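Local coordinates for protein nucleoporin NUP170 (Chaetomium thermophilum, PDB 5HAX) that probably serves as a scaffold component of the nuclear pore complex and consists of an N-terminal beta-propeller followed by an alpha-helical domain, at residues Ser45-Phe50 with Asn518-Val523; Arg413-Gln418 with Asn461-Gln466; Thr525-Leu530 with Leu591-Thr596. One frame throughout, in Å; residues are numbered along the deposited sequence.

How the interactions relate
All three contacts lie on the same side of the chain's centre, where the beta-propeller meets the helices that follow it. Interactions 1 and 2 have centres about 11 Å apart and touch: Val416 CG2 packs 3.3 Å from Tyr520 O, and Leu463 CD2 approaches Tyr520 CE1. Interaction 3 lies between two helices, its centre about 15 Å from that of interaction 1, with which it shares helix 522-533; Val523 CG1 meets Leu593 CD2 at 4.0 Å. Interactions 2 and 3 do not touch, their nearest atoms being about 5 Å apart. The phosphate, probably from the crystallisation liquor, belongs to interaction 1 and is also bound by Arg359.

Interaction 1: Ser45-Phe50 with Asn518-Val523; sequences SSWAPF and NQYGRV. With PO4 (phosphate ion), chain C.
Trp47 and Gln519 lie nearly in one plane, indole and amide only 22° apart, and their side chains run past each other in opposite directions. Gln519 OE1 comes in at the edge of the six-membered ring, 3.1 Å from Trp47 CZ3, so a carbonyl oxygen faces a weakly positive C-H edge and leaves the ring faces to other groups; Phe516 stacks on the indole. With CG anti to the backbone N (chi1 -179°) and the chain extended beyond it, Gln519 carries its amide straight out from helix 506-520, and NE2 is held by Asp410. Tyr520 adds a looser apolar touch, CE2 lying 4.4 Å from Trp47 CZ3, with the tryptophan atom near the plane of the tyrosine ring.

The indole hangs from a compact turn. Trp47 N donates to Ser45 OG at 3.1 Å and almost straight (168°), while Ala48 N reaches Ser45 O at 3.2 Å. Since Ser45 OG accepts there, its own proton can face the phosphate, whose O1 and O2 lie 3.0 and 3.1 Å from OG. Ser46 grips phosphate O2 twice, with its backbone N at 2.6 Å and its OG at 2.7 Å. An alanine in place of Ser45 would probably leave Trp47 N without its acceptor and the phosphate with one donor fewer. Here an ST turn sits within a type I beta turn, just ahead of strand 50-57, which joins 481-487, 473-478 and 440-445, from the end of the propeller, in a four-stranded blade, an arrangement consistent with the Velcro closure of beta-propellers.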
loop_
_atom_site.group_PDB
_atom_site.type_symbol
_atom_site.label_atom_id
_atom_site.label_comp_id
_atom_site.label_asym_id
_atom_site.label_seq_id
_atom_site.Cartn_x
_atom_site.Cartn_y
_atom_site.Cartn_z
ATOM N N SER A 45 -21.671 -8.979 1.060
ATOM C CA SER A 45 -22.130 -8.318 -0.150
ATOM C C SER A 45 -21.029 -8.284 -1.203
ATOM O O SER A 45 -19.835 -8.282 -0.890
ATOM C CB SER A 45 -22.582 -6.891 0.161
ATOM O OG SER A 45 -22.891 -6.181 -1.026
ATOM N N SER A 46 -21.449 -8.254 -2.469
ATOM C CA SER A 46 -20.508 -8.095 -3.570
ATOM C C SER A 46 -19.844 -6.725 -3.558
ATOM O O SER A 46 -18.799 -6.550 -4.194
ATOM C CB SER A 46 -21.222 -8.315 -4.904
ATOM O OG SER A 46 -22.301 -7.414 -5.058
ATOM N N TRP A 47 -20.425 -5.757 -2.854
ATOM C CA TRP A 47 -19.877 -4.413 -2.742
ATOM C C TRP A 47 -18.958 -4.244 -1.540
ATOM O O TRP A 47 -18.499 -3.126 -1.282
ATOM C CB TRP A 47 -21.019 -3.396 -2.659
ATOM C CG TRP A 47 -21.774 -3.252 -3.937
ATOM C CD1 TRP A 47 -22.703 -4.112 -4.446
ATOM C CD2 TRP A 47 -21.667 -2.177 -4.872
ATOM N NE1 TRP A 47 -23.181 -3.638 -5.642
ATOM C CE2 TRP A 47 -22.560 -2.450 -5.927
ATOM C CE3 TRP A 47 -20.904 -1.008 -4.921
ATOM C CZ2 TRP A 47 -22.710 -1.597 -7.017
ATOM C CZ3 TRP A 47 -21.052 -0.164 -6.003
ATOM C CH2 TRP A 47 -21.949 -0.461 -7.036
ATOM N N ALA A 48 -18.687 -5.316 -0.803
ATOM C CA ALA A 48 -17.803 -5.225 0.348
ATOM C C ALA A 48 -16.443 -4.683 -0.088
ATOM O O ALA A 48 -15.891 -5.149 -1.093
ATOM C CB ALA A 48 -17.639 -6.598 0.997
ATOM N N PRO A 49 -15.878 -3.695 0.619
ATOM C CA PRO A 49 -14.564 -3.173 0.217
ATOM C C PRO A 49 -13.412 -4.101 0.561
ATOM O O PRO A 49 -12.349 -3.999 -0.065
ATOM C CB PRO A 49 -14.465 -1.851 0.992
ATOM C CG PRO A 49 -15.281 -2.089 2.219
ATOM C CD PRO A 49 -16.409 -3.000 1.804
ATOM N N PHE A 50 -13.594 -4.992 1.531
ATOM C CA PHE A 50 -12.593 -5.968 1.932
ATOM C C PHE A 50 -13.301 -7.289 2.189
ATOM O O PHE A 50 -14.516 -7.327 2.391
ATOM C CB PHE A 50 -11.843 -5.534 3.201
ATOM C CG PHE A 50 -11.163 -4.195 3.093
ATOM C CD1 PHE A 50 -9.803 -4.115 2.853
ATOM C CD2 PHE A 50 -11.880 -3.020 3.253
ATOM C CE1 PHE A 50 -9.170 -2.889 2.765
ATOM C CE2 PHE A 50 -11.253 -1.789 3.162
ATOM C CZ PHE A 50 -9.897 -1.726 2.920
ATOM N N ASN A 518 -23.877 5.780 -10.811
ATOM C CA ASN A 518 -24.152 6.831 -9.840
ATOM C C ASN A 518 -22.991 7.061 -8.881
ATOM O O ASN A 518 -22.864 8.165 -8.342
ATOM C CB ASN A 518 -25.419 6.501 -9.050
ATOM C CG ASN A 518 -26.679 6.617 -9.889
ATOM O OD1 ASN A 518 -26.676 7.231 -10.957
ATOM N ND2 ASN A 518 -27.768 6.035 -9.403
ATOM N N GLN A 519 -22.144 6.056 -8.659
ATOM C CA GLN A 519 -20.997 6.189 -7.767
ATOM C C GLN A 519 -19.708 6.512 -8.513
ATOM O O GLN A 519 -18.987 7.437 -8.128
ATOM C CB GLN A 519 -20.804 4.904 -6.952
ATOM C CG GLN A 519 -19.629 4.972 -5.980
ATOM C CD GLN A 519 -19.419 3.681 -5.217
ATOM O OE1 GLN A 519 -20.232 2.762 -5.293
ATOM N NE2 GLN A 519 -18.318 3.605 -4.476
ATOM N N TYR A 520 -19.405 5.765 -9.576
ATOM C CA TYR A 520 -18.127 5.860 -10.268
ATOM C C TYR A 520 -18.181 6.697 -11.540
ATOM O O TYR A 520 -17.123 7.048 -12.073
ATOM C CB TYR A 520 -17.621 4.456 -10.625
ATOM C CG TYR A 520 -17.181 3.631 -9.435
ATOM C CD1 TYR A 520 -15.846 3.584 -9.058
ATOM C CD2 TYR A 520 -18.097 2.896 -8.693
ATOM C CE1 TYR A 520 -15.434 2.832 -7.973
ATOM C CE2 TYR A 520 -17.693 2.141 -7.607
ATOM C CZ TYR A 520 -16.360 2.114 -7.252
ATOM O OH TYR A 520 -15.949 1.365 -6.175
ATOM N N GLY A 521 -19.369 7.024 -12.034
ATOM C CA GLY A 521 -19.503 7.644 -13.334
ATOM C C GLY A 521 -19.548 6.616 -14.452
ATOM O O GLY A 521 -19.169 5.456 -14.293
ATOM N N ARG A 522 -20.022 7.065 -15.617
ATOM C CA ARG A 522 -20.265 6.135 -16.717
ATOM C C ARG A 522 -18.961 5.596 -17.294
ATOM O O ARG A 522 -18.860 4.400 -17.589
ATOM C CB ARG A 522 -21.096 6.815 -17.806
ATOM C CG ARG A 522 -21.640 5.850 -18.858
ATOM C CD ARG A 522 -22.610 6.532 -19.818
ATOM N NE ARG A 522 -23.761 7.112 -19.129
ATOM C CZ ARG A 522 -24.895 6.465 -18.869
ATOM N NH1 ARG A 522 -25.881 7.088 -18.236
ATOM N NH2 ARG A 522 -25.050 5.199 -19.237
ATOM N N VAL A 523 -17.949 6.452 -17.461
ATOM C CA VAL A 523 -16.707 6.017 -18.098
ATOM C C VAL A 523 -16.021 4.948 -17.255
ATOM O O VAL A 523 -15.615 3.897 -17.765
ATOM C CB VAL A 523 -15.778 7.220 -18.346
ATOM C CG1 VAL A 523 -14.406 6.755 -18.835
ATOM C CG2 VAL A 523 -16.403 8.176 -19.359
HETATM P P PO4 C . -25.439 -8.090 -2.772
HETATM O O1 PO4 C . -25.670 -7.082 -1.670
HETATM O O2 PO4 C . -23.964 -8.188 -3.071
HETATM O O3 PO4 C . -26.168 -7.642 -4.017
HETATM O O4 PO4 C . -25.943 -9.445 -2.340
#

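Interaction 2: Arg413-Gln418 with Asn461-Gln466; sequences RIKVTQ and NELAVQ
Asn461 begins the second segment with its ND2 4.4 Å from Lys415 CE, a loose touch between an amide and a methylene. That amide nitrogen is engaged by the backbone O of Asp20. Its OD1 turns back on its own chain and accepts from Ala464 N at 3.2 Å, a bent bond (140°) whose donor stands above the carbonyl plane. This Asx motif opens the short helical turn, and asparagine suits it because its amide can accept from Ala464 N through OD1 while donating to Asp20 O through ND2. Glu462, next along, faces another way and pairs with Arg487, tying the turn to the propeller's last strand.

Leu463 carries the main packing. Its CD1 lies 3.6 Å from Lys415 CD, and the two side chains cross obliquely, so a leucine branch rests against the aliphatic stalk of a lysine. Lys415 leaves helix 411-416 with CG anti to the backbone N, runs extended to CE and bends only at the last torsion (chi4 -68°), which allows NZ to form a salt bridge with Glu524. Small Ala464 lends its backbone N to the turn. Gln466 closes the segment: its NE2 donates to Leu463 O at 3.1 Å, in the carbonyl plane and on a lone pair, which helps to fix the turn that presents Leu463.

Across the contact, then, the chemistry is mostly aliphatic. Lysine is suited to this place because its methylenes can pack on leucine while its ammonium group finds a carboxylate beyond, on helix 522-533.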
loop_
_atom_site.group_PDB
_atom_site.type_symbol
_atom_site.label_atom_id
_atom_site.label_comp_id
_atom_site.label_asym_id
_atom_site.label_seq_id
_atom_site.Cartn_x
_atom_site.Cartn_y
_atom_site.Cartn_z
ATOM N N ARG A 413 -15.984 7.880 -5.876
ATOM C CA ARG A 413 -16.732 9.110 -5.640
ATOM C C ARG A 413 -15.798 10.307 -5.517
ATOM O O ARG A 413 -16.127 11.407 -5.976
ATOM C CB ARG A 413 -17.591 8.964 -4.386
ATOM C CG ARG A 413 -18.670 10.028 -4.242
ATOM C CD ARG A 413 -19.537 9.789 -3.012
ATOM N NE ARG A 413 -19.991 8.403 -2.915
ATOM C CZ ARG A 413 -21.048 7.907 -3.551
ATOM N NH1 ARG A 413 -21.777 8.677 -4.349
ATOM N NH2 ARG A 413 -21.376 6.630 -3.394
ATOM N N ILE A 414 -14.627 10.113 -4.906
ATOM C CA ILE A 414 -13.666 11.205 -4.760
ATOM C C ILE A 414 -13.168 11.659 -6.127
ATOM O O ILE A 414 -12.953 12.855 -6.363
ATOM C CB ILE A 414 -12.498 10.768 -3.853
ATOM C CG1 ILE A 414 -12.993 10.537 -2.419
ATOM C CG2 ILE A 414 -11.382 11.814 -3.863
ATOM C CD1 ILE A 414 -11.954 9.914 -1.500
ATOM N N LYS A 415 -12.968 10.713 -7.046
ATOM C CA LYS A 415 -12.422 11.049 -8.356
ATOM C C LYS A 415 -13.423 11.829 -9.201
ATOM O O LYS A 415 -13.026 12.704 -9.977
ATOM C CB LYS A 415 -11.990 9.769 -9.075
ATOM C CG LYS A 415 -11.416 9.986 -10.465
ATOM C CD LYS A 415 -10.833 8.696 -11.020
ATOM C CE LYS A 415 -10.298 8.882 -12.433
ATOM N NZ LYS A 415 -11.388 9.135 -13.419
ATOM N N VAL A 416 -14.716 11.535 -9.053
ATOM C CA VAL A 416 -15.751 12.191 -9.846
ATOM C C VAL A 416 -16.218 13.511 -9.236
ATOM O O VAL A 416 -16.741 14.366 -9.966
ATOM C CB VAL A 416 -16.948 11.235 -10.016
ATOM C CG1 VAL A 416 -18.107 11.900 -10.757
ATOM C CG2 VAL A 416 -16.510 9.982 -10.750
ATOM N N THR A 417 -16.033 13.707 -7.931
ATOM C CA THR A 417 -16.567 14.880 -7.248
ATOM C C THR A 417 -16.106 16.170 -7.915
ATOM O O THR A 417 -14.919 16.349 -8.204
ATOM C CB THR A 417 -16.136 14.868 -5.781
ATOM O OG1 THR A 417 -16.707 13.729 -5.126
ATOM C CG2 THR A 417 -16.591 16.139 -5.065
ATOM N N GLN A 418 -17.057 17.069 -8.142
ATOM C CA GLN A 418 -16.780 18.367 -8.739
ATOM C C GLN A 418 -17.758 19.399 -8.174
ATOM O O GLN A 418 -18.944 19.106 -8.025
ATOM C CB GLN A 418 -16.900 18.293 -10.263
ATOM C CG GLN A 418 -15.791 19.008 -11.014
ATOM C CD GLN A 418 -14.434 18.373 -10.789
ATOM O OE1 GLN A 418 -14.263 17.167 -10.975
ATOM N NE2 GLN A 418 -13.460 19.179 -10.382
ATOM N N ASN A 461 -4.917 7.098 -6.273
ATOM C CA ASN A 461 -5.788 6.675 -7.370
ATOM C C ASN A 461 -5.749 5.151 -7.498
ATOM O O ASN A 461 -5.001 4.572 -8.289
ATOM C CB ASN A 461 -5.380 7.356 -8.668
ATOM C CG ASN A 461 -6.442 7.235 -9.743
ATOM O OD1 ASN A 461 -7.354 6.414 -9.642
ATOM N ND2 ASN A 461 -6.327 8.052 -10.782
ATOM N N GLU A 462 -6.598 4.496 -6.700
ATOM C CA GLU A 462 -6.725 3.040 -6.772
ATOM C C GLU A 462 -7.133 2.582 -8.165
ATOM O O GLU A 462 -6.683 1.533 -8.641
ATOM C CB GLU A 462 -7.760 2.542 -5.767
ATOM C CG GLU A 462 -7.415 2.713 -4.306
ATOM C CD GLU A 462 -8.420 2.010 -3.418
ATOM O OE1 GLU A 462 -8.091 0.932 -2.881
ATOM O OE2 GLU A 462 -9.551 2.521 -3.275
ATOM N N LEU A 463 -8.016 3.340 -8.820
ATOM C CA LEU A 463 -8.541 2.921 -10.114
ATOM C C LEU A 463 -7.427 2.787 -11.141
ATOM O O LEU A 463 -7.451 1.883 -11.983
ATOM C CB LEU A 463 -9.596 3.921 -10.589
ATOM C CG LEU A 463 -10.805 4.052 -9.660
ATOM C CD1 LEU A 463 -11.596 5.307 -9.981
ATOM C CD2 LEU A 463 -11.687 2.820 -9.764
ATOM N N ALA A 464 -6.427 3.665 -11.065
ATOM C CA ALA A 464 -5.375 3.701 -12.072
ATOM C C ALA A 464 -4.465 2.480 -12.002
ATOM O O ALA A 464 -3.891 2.085 -13.025
ATOM C CB ALA A 464 -4.552 4.976 -11.910
ATOM N N VAL A 465 -4.322 1.871 -10.825
ATOM C CA VAL A 465 -3.357 0.798 -10.603
ATOM C C VAL A 465 -4.032 -0.562 -10.466
ATOM O O VAL A 465 -3.394 -1.523 -10.015
ATOM C CB VAL A 465 -2.479 1.093 -9.375
ATOM C CG1 VAL A 465 -1.615 2.318 -9.626
ATOM C CG2 VAL A 465 -3.332 1.283 -8.128
ATOM N N GLN A 466 -5.306 -0.675 -10.852
ATOM C CA GLN A 466 -6.026 -1.937 -10.712
ATOM C C GLN A 466 -5.306 -3.098 -11.386
ATOM O O GLN A 466 -5.426 -4.244 -10.940
ATOM C CB GLN A 466 -7.435 -1.809 -11.298
ATOM C CG GLN A 466 -8.394 -0.965 -10.476
ATOM C CD GLN A 466 -9.768 -0.876 -11.113
ATOM O OE1 GLN A 466 -10.648 -1.691 -10.833
ATOM N NE2 GLN A 466 -9.957 0.112 -11.981
#

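Interaction 3: Thr525-Leu530 with Leu591-Thr596; sequences TIAAAL and LALYLT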
loop_
_atom_site.group_PDB
_atom_site.type_symbol
_atom_site.label_atom_id
_atom_site.label_comp_id
_atom_site.label_asym_id
_atom_site.label_seq_id
_atom_site.Cartn_x
_atom_site.Cartn_y
_atom_site.Cartn_z
ATOM N N THR A 525 -17.338 2.984 -15.082
ATOM C CA THR A 525 -18.147 1.770 -15.052
ATOM C C THR A 525 -17.972 0.964 -16.333
ATOM O O THR A 525 -17.803 -0.260 -16.290
ATOM C CB THR A 525 -19.621 2.120 -14.843
ATOM O OG1 THR A 525 -19.768 2.916 -13.661
ATOM C CG2 THR A 525 -20.458 0.853 -14.705
ATOM N N ILE A 526 -18.029 1.632 -17.487
ATOM C CA ILE A 526 -17.869 0.931 -18.756
ATOM C C ILE A 526 -16.446 0.407 -18.898
ATOM O O ILE A 526 -16.222 -0.644 -19.512
ATOM C CB ILE A 526 -18.254 1.863 -19.924
ATOM C CG1 ILE A 526 -19.733 2.260 -19.827
ATOM C CG2 ILE A 526 -17.966 1.204 -21.274
ATOM C CD1 ILE A 526 -20.714 1.103 -19.955
ATOM N N ALA A 527 -15.466 1.119 -18.337
ATOM C CA ALA A 527 -14.093 0.626 -18.351
ATOM C C ALA A 527 -13.959 -0.641 -17.514
ATOM O O ALA A 527 -13.202 -1.551 -17.872
ATOM C CB ALA A 527 -13.142 1.709 -17.845
ATOM N N ALA A 528 -14.685 -0.716 -16.396
ATOM C CA ALA A 528 -14.686 -1.936 -15.597
ATOM C C ALA A 528 -15.314 -3.092 -16.364
ATOM O O ALA A 528 -14.809 -4.219 -16.322
ATOM C CB ALA A 528 -15.426 -1.701 -14.280
ATOM N N ALA A 529 -16.419 -2.831 -17.068
ATOM C CA ALA A 529 -17.041 -3.869 -17.882
ATOM C C ALA A 529 -16.077 -4.368 -18.950
ATOM O O ALA A 529 -15.931 -5.578 -19.158
ATOM C CB ALA A 529 -18.325 -3.334 -18.518
ATOM N N LEU A 530 -15.403 -3.443 -19.633
ATOM C CA LEU A 530 -14.405 -3.830 -20.624
ATOM C C LEU A 530 -13.327 -4.704 -19.996
ATOM O O LEU A 530 -12.947 -5.740 -20.553
ATOM C CB LEU A 530 -13.788 -2.580 -21.253
ATOM C CG LEU A 530 -12.627 -2.808 -22.224
ATOM C CD1 LEU A 530 -13.074 -3.666 -23.399
ATOM C CD2 LEU A 530 -12.071 -1.477 -22.702
ATOM N N LEU A 591 -12.309 2.746 -23.423
ATOM C CA LEU A 591 -11.229 2.016 -24.080
ATOM C C LEU A 591 -9.902 2.744 -23.918
ATOM O O LEU A 591 -8.867 2.118 -23.662
ATOM C CB LEU A 591 -11.553 1.817 -25.559
ATOM C CG LEU A 591 -10.474 1.129 -26.400
ATOM C CD1 LEU A 591 -10.213 -0.280 -25.890
ATOM C CD2 LEU A 591 -10.878 1.112 -27.867
ATOM N N ALA A 592 -9.916 4.071 -24.065
ATOM C CA ALA A 592 -8.703 4.856 -23.866
ATOM C C ALA A 592 -8.237 4.792 -22.417
ATOM O O ALA A 592 -7.032 4.708 -22.150
ATOM C CB ALA A 592 -8.950 6.304 -24.283
ATOM N N LEU A 593 -9.175 4.833 -21.470
ATOM C CA LEU A 593 -8.807 4.782 -20.058
ATOM C C LEU A 593 -8.176 3.441 -19.711
ATOM O O LEU A 593 -7.108 3.387 -19.090
ATOM C CB LEU A 593 -10.041 5.044 -19.192
ATOM C CG LEU A 593 -9.819 5.191 -17.685
ATOM C CD1 LEU A 593 -8.866 6.339 -17.379
ATOM C CD2 LEU A 593 -11.154 5.398 -16.982
ATOM N N TYR A 594 -8.819 2.345 -20.120
ATOM C CA TYR A 594 -8.278 1.017 -19.856
ATOM C C TYR A 594 -6.897 0.850 -20.481
ATOM O O TYR A 594 -5.949 0.422 -19.814
ATOM C CB TYR A 594 -9.242 -0.047 -20.382
ATOM C CG TYR A 594 -8.801 -1.465 -20.108
ATOM C CD1 TYR A 594 -8.396 -1.852 -18.840
ATOM C CD2 TYR A 594 -8.801 -2.421 -21.116
ATOM C CE1 TYR A 594 -7.993 -3.148 -18.580
ATOM C CE2 TYR A 594 -8.401 -3.722 -20.866
ATOM C CZ TYR A 594 -7.999 -4.080 -19.597
ATOM O OH TYR A 594 -7.599 -5.371 -19.340
ATOM N N LEU A 595 -6.765 1.189 -21.768
ATOM C CA LEU A 595 -5.486 1.026 -22.453
ATOM C C LEU A 595 -4.387 1.841 -21.782
ATOM O O LEU A 595 -3.267 1.349 -21.594
ATOM C CB LEU A 595 -5.620 1.429 -23.922
ATOM C CG LEU A 595 -4.317 1.434 -24.730
ATOM C CD1 LEU A 595 -3.679 0.053 -24.726
ATOM C CD2 LEU A 595 -4.572 1.913 -26.150
ATOM N N THR A 596 -4.685 3.093 -21.428
ATOM C CA THR A 596 -3.692 3.937 -20.771
ATOM C C THR A 596 -3.188 3.287 -19.492
ATOM O O THR A 596 -1.978 3.222 -19.248
ATOM C CB THR A 596 -4.291 5.311 -20.469
ATOM O OG1 THR A 596 -4.662 5.952 -21.696
ATOM C CG2 THR A 596 -3.288 6.190 -19.718
#
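Ala592 O is gripped twice by one residue: Thr596 OG1 donates to it at 2.7 Å and Thr596 N at 2.9 Å, from opposite faces of the carbonyl plane. The threonine hydroxyl is thus satisfied within its own helix and can sit buried, while Leu591 and Tyr594 of the same helix meet Leu530.

Leu530 CD2 is wedged between these two, 3.8 Å from Leu591 CA and 3.8 Å from Tyr594 CD2. Having CG anti to the backbone N (chi1 175°) helps to send this branch towards the partner helix. Leu591 also offers CD1, 3.9 Å from Leu530 CD2, although its CB sets out away from that helix.

Helices 522-533 and 586-599 belong to the alpha-helical part that follows the propeller; the axes of segments 525-530 and 591-596 come within 9.0 Å and cross at -61°. Ala527 lies where the backbones are nearest, its CA 6.0 Å from Tyr594 CA, and so small a side chain suits such an approach. Its CB meets Leu593 CD2 at 4.3 Å. The tyrosine hydroxyl is bonded to Gln536, which satisfies the polar end of a buried ring, and Leu635 of helix 622-640 packs against Leu530, Leu591 and Tyr594 alike.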